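Local atomic coordinates of uncharacterized protein (Bacteroides ovatus, PDB entry 4IRT), a protein that is of unknown function but carries a BNR repeat-like domain and is a putative neuraminidase, consistent with a role in cleaving sialic acid from glycans. Residues 154-157 / 162-165. Numbering follows the deposited sequence.
Sequences NRYS and KWTR
Tyr156 and Trp163 pack against each other across the outer beta hairpin of a propeller blade, where strand 151-157 turns back antiparallel into edge strand 162-167. They form a non-hydrogen-bonded pair, flanked by the hydrogen-bonded pairs Arg155-Thr164 and Ser157-Lys162; Ser157 N reaches Lys162 O at 2.8 Å. With CG anti to its carbonyl carbon (chi1 -72°), Trp163 leans over the neighbouring strand and lays one face of its indole on Tyr156. The CB of Tyr156 stands 3.3 Å above the centroid of the six-membered ring, a CH-pi contact, while Tyr156 CD1 comes within 3.3 Å of Trp163 NE1. A leucine in place of Trp163 would probably leave Tyr156 CB without its aromatic cover and the hydroxyl of Tyr99 without its indole N-H partner. At the other end, Arg165 NH1 donates to a lone pair of Asn154 OD1 at 2.8 Å, amide and guanidinium nearly coplanar, and one water bridges NH1 to Asn154 ND2. Salt bridges to Asp120 and Asp168 further fix that guanidinium. Leu137 and Phe139 of the next strand inward, 137-143, touch the indole, and Arg101 of strand 99-101 meets both aromatic residues.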
ATOM      1  N   ASN A 154      15.663  -4.102  -0.052  1.00 11.14           N
ATOM      2  CA  ASN A 154      16.350  -5.308  -0.461  1.00 11.50           C
ATOM      3  C   ASN A 154      15.806  -5.830  -1.775  1.00 11.76           C
ATOM      4  O   ASN A 154      14.692  -5.497  -2.173  1.00 11.74           O
ATOM      5  CB  ASN A 154      16.112  -6.408   0.562  1.00 12.01           C
ATOM      6  CG  ASN A 154      16.676  -6.097   1.930  1.00 12.49           C
ATOM      7  OD1 ASN A 154      17.640  -5.353   2.083  1.00 13.59           O
ATOM      8  ND2 ASN A 154      16.067  -6.704   2.953  1.00 12.43           N
ATOM      9  N   ARG A 155      16.585  -6.701  -2.410  1.00 12.49           N
ATOM     10  CA  ARG A 155      16.193  -7.366  -3.636  1.00 12.87           C
ATOM     11  C   ARG A 155      16.380  -8.868  -3.522  1.00 13.28           C
ATOM     12  O   ARG A 155      17.392  -9.339  -2.998  1.00 14.77           O
ATOM     13  CB  ARG A 155      16.991  -6.853  -4.840  1.00 14.10           C
ATOM     14  CG  ARG A 155      16.635  -7.540  -6.165  1.00 15.49           C
ATOM     15  CD  ARG A 155      17.331  -6.839  -7.319  1.00 16.96           C
ATOM     16  NE  ARG A 155      17.238  -7.538  -8.608  1.00 19.25           N
ATOM     17  CZ  ARG A 155      17.859  -7.123  -9.717  1.00 20.60           C
ATOM     18  NH1 ARG A 155      18.619  -6.021  -9.710  1.00 18.99           N
ATOM     19  NH2 ARG A 155      17.759  -7.820 -10.836  1.00 20.92           N
ATOM     20  N   TYR A 156      15.411  -9.615  -4.041  1.00 14.07           N
ATOM     21  CA  TYR A 156      15.471 -11.076  -4.077  1.00 14.61           C
ATOM     22  C   TYR A 156      15.823 -11.525  -5.473  1.00 15.45           C
ATOM     23  O   TYR A 156      15.072 -11.281  -6.416  1.00 14.59           O
ATOM     24  CB  TYR A 156      14.132 -11.684  -3.701  1.00 14.41           C
ATOM     25  CG  TYR A 156      14.134 -13.199  -3.671  1.00 14.32           C
ATOM     26  CD1 TYR A 156      14.779 -13.888  -2.646  1.00 15.19           C
ATOM     27  CD2 TYR A 156      13.485 -13.937  -4.649  1.00 13.71           C
ATOM     28  CE1 TYR A 156      14.775 -15.279  -2.589  1.00 15.53           C
ATOM     29  CE2 TYR A 156      13.470 -15.339  -4.602  1.00 14.62           C
ATOM     30  CZ  TYR A 156      14.117 -15.989  -3.572  1.00 16.83           C
ATOM     31  OH  TYR A 156      14.118 -17.353  -3.508  1.00 23.25           O
ATOM     32  N   SER A 157      16.977 -12.170  -5.602  1.00 16.12           N
ATOM     33  CA  SER A 157      17.434 -12.671  -6.897  1.00 17.01           C
ATOM     34  C   SER A 157      16.837 -14.044  -7.081  1.00 16.76           C
ATOM     35  O   SER A 157      17.130 -14.952  -6.322  1.00 16.97           O
ATOM     36  CB  SER A 157      18.953 -12.761  -6.951  1.00 18.52           C
ATOM     37  OG  SER A 157      19.364 -13.475  -8.119  1.00 22.35           O
ATOM     38  N   LYS A 162      18.398 -15.596  -3.261  1.00 19.31           N
ATOM     39  CA  LYS A 162      18.834 -14.883  -2.066  0.50 20.69           C
ATOM     40  C   LYS A 162      18.557 -13.394  -2.138  1.00 18.79           C
ATOM     41  O   LYS A 162      18.358 -12.827  -3.213  1.00 17.84           O
ATOM     42  CB  LYS A 162      20.315 -15.144  -1.757  0.50 23.68           C
ATOM     43  CG  LYS A 162      21.317 -14.310  -2.533  0.50 26.81           C
ATOM     44  CD  LYS A 162      22.741 -14.780  -2.241  0.50 31.00           C
ATOM     45  CE  LYS A 162      22.946 -16.247  -2.602  0.50 33.92           C
ATOM     46  NZ  LYS A 162      24.387 -16.617  -2.708  0.50 36.59           N
ATOM     47  N   TRP A 163      18.526 -12.791  -0.957  1.00 17.80           N
ATOM     48  CA  TRP A 163      18.251 -11.379  -0.783  1.00 15.90           C
ATOM     49  C   TRP A 163      19.551 -10.649  -0.605  1.00 16.27           C
ATOM     50  O   TRP A 163      20.435 -11.149   0.086  1.00 16.26           O
ATOM     51  CB  TRP A 163      17.425 -11.154   0.479  1.00 14.89           C
ATOM     52  CG  TRP A 163      16.026 -11.613   0.358  1.00 14.45           C
ATOM     53  CD1 TRP A 163      15.531 -12.810   0.747  1.00 13.62           C
ATOM     54  CD2 TRP A 163      14.928 -10.874  -0.179  1.00 13.80           C
ATOM     55  NE1 TRP A 163      14.185 -12.879   0.481  1.00 13.13           N
ATOM     56  CE2 TRP A 163      13.788 -11.701  -0.091  1.00 14.32           C
ATOM     57  CE3 TRP A 163      14.805  -9.602  -0.741  1.00 14.75           C
ATOM     58  CZ2 TRP A 163      12.508 -11.286  -0.534  1.00 14.36           C
ATOM     59  CZ3 TRP A 163      13.549  -9.167  -1.176  1.00 14.40           C
ATOM     60  CH2 TRP A 163      12.409 -10.020  -1.086  1.00 13.82           C
ATOM     61  N   THR A 164      19.641  -9.466  -1.210  1.00 15.92           N
ATOM     62  CA  THR A 164      20.742  -8.558  -0.945  0.50 15.93           C
ATOM     63  C   THR A 164      20.237  -7.144  -0.725  1.00 15.99           C
ATOM     64  O   THR A 164      19.184  -6.743  -1.231  1.00 15.39           O
ATOM     65  CB  THR A 164      21.745  -8.544  -2.106  0.50 15.73           C
ATOM     66  OG1 THR A 164      21.043  -8.254  -3.316  0.50 14.49           O
ATOM     67  CG2 THR A 164      22.442  -9.899  -2.213  0.50 16.26           C
ATOM     68  N   ARG A 165      20.987  -6.384   0.052  1.00 16.07           N
ATOM     69  CA  ARG A 165      20.635  -5.005   0.320  1.00 16.52           C
ATOM     70  C   ARG A 165      20.802  -4.165  -0.957  1.00 16.63           C
ATOM     71  O   ARG A 165      21.825  -4.265  -1.629  1.00 18.61           O
ATOM     72  CB  ARG A 165      21.512  -4.456   1.443  1.00 17.86           C
ATOM     73  CG  ARG A 165      21.164  -3.039   1.852  1.00 18.44           C
ATOM     74  CD  ARG A 165      19.906  -2.986   2.703  1.00 18.95           C
ATOM     75  NE  ARG A 165      20.256  -3.182   4.116  1.00 25.38           N
ATOM     76  CZ  ARG A 165      19.889  -4.201   4.886  1.00 23.55           C
ATOM     77  NH1 ARG A 165      19.156  -5.185   4.429  1.00 22.33           N
ATOM     78  NH2 ARG A 165      20.284  -4.234   6.144  1.00 27.37           N
TER
HETATM   79  O   HOH W   1      17.115  -6.640   5.603  1.00 12.85           O
HETATM   80  O   HOH W   2      19.993 -10.399  -4.580  1.00 26.85           O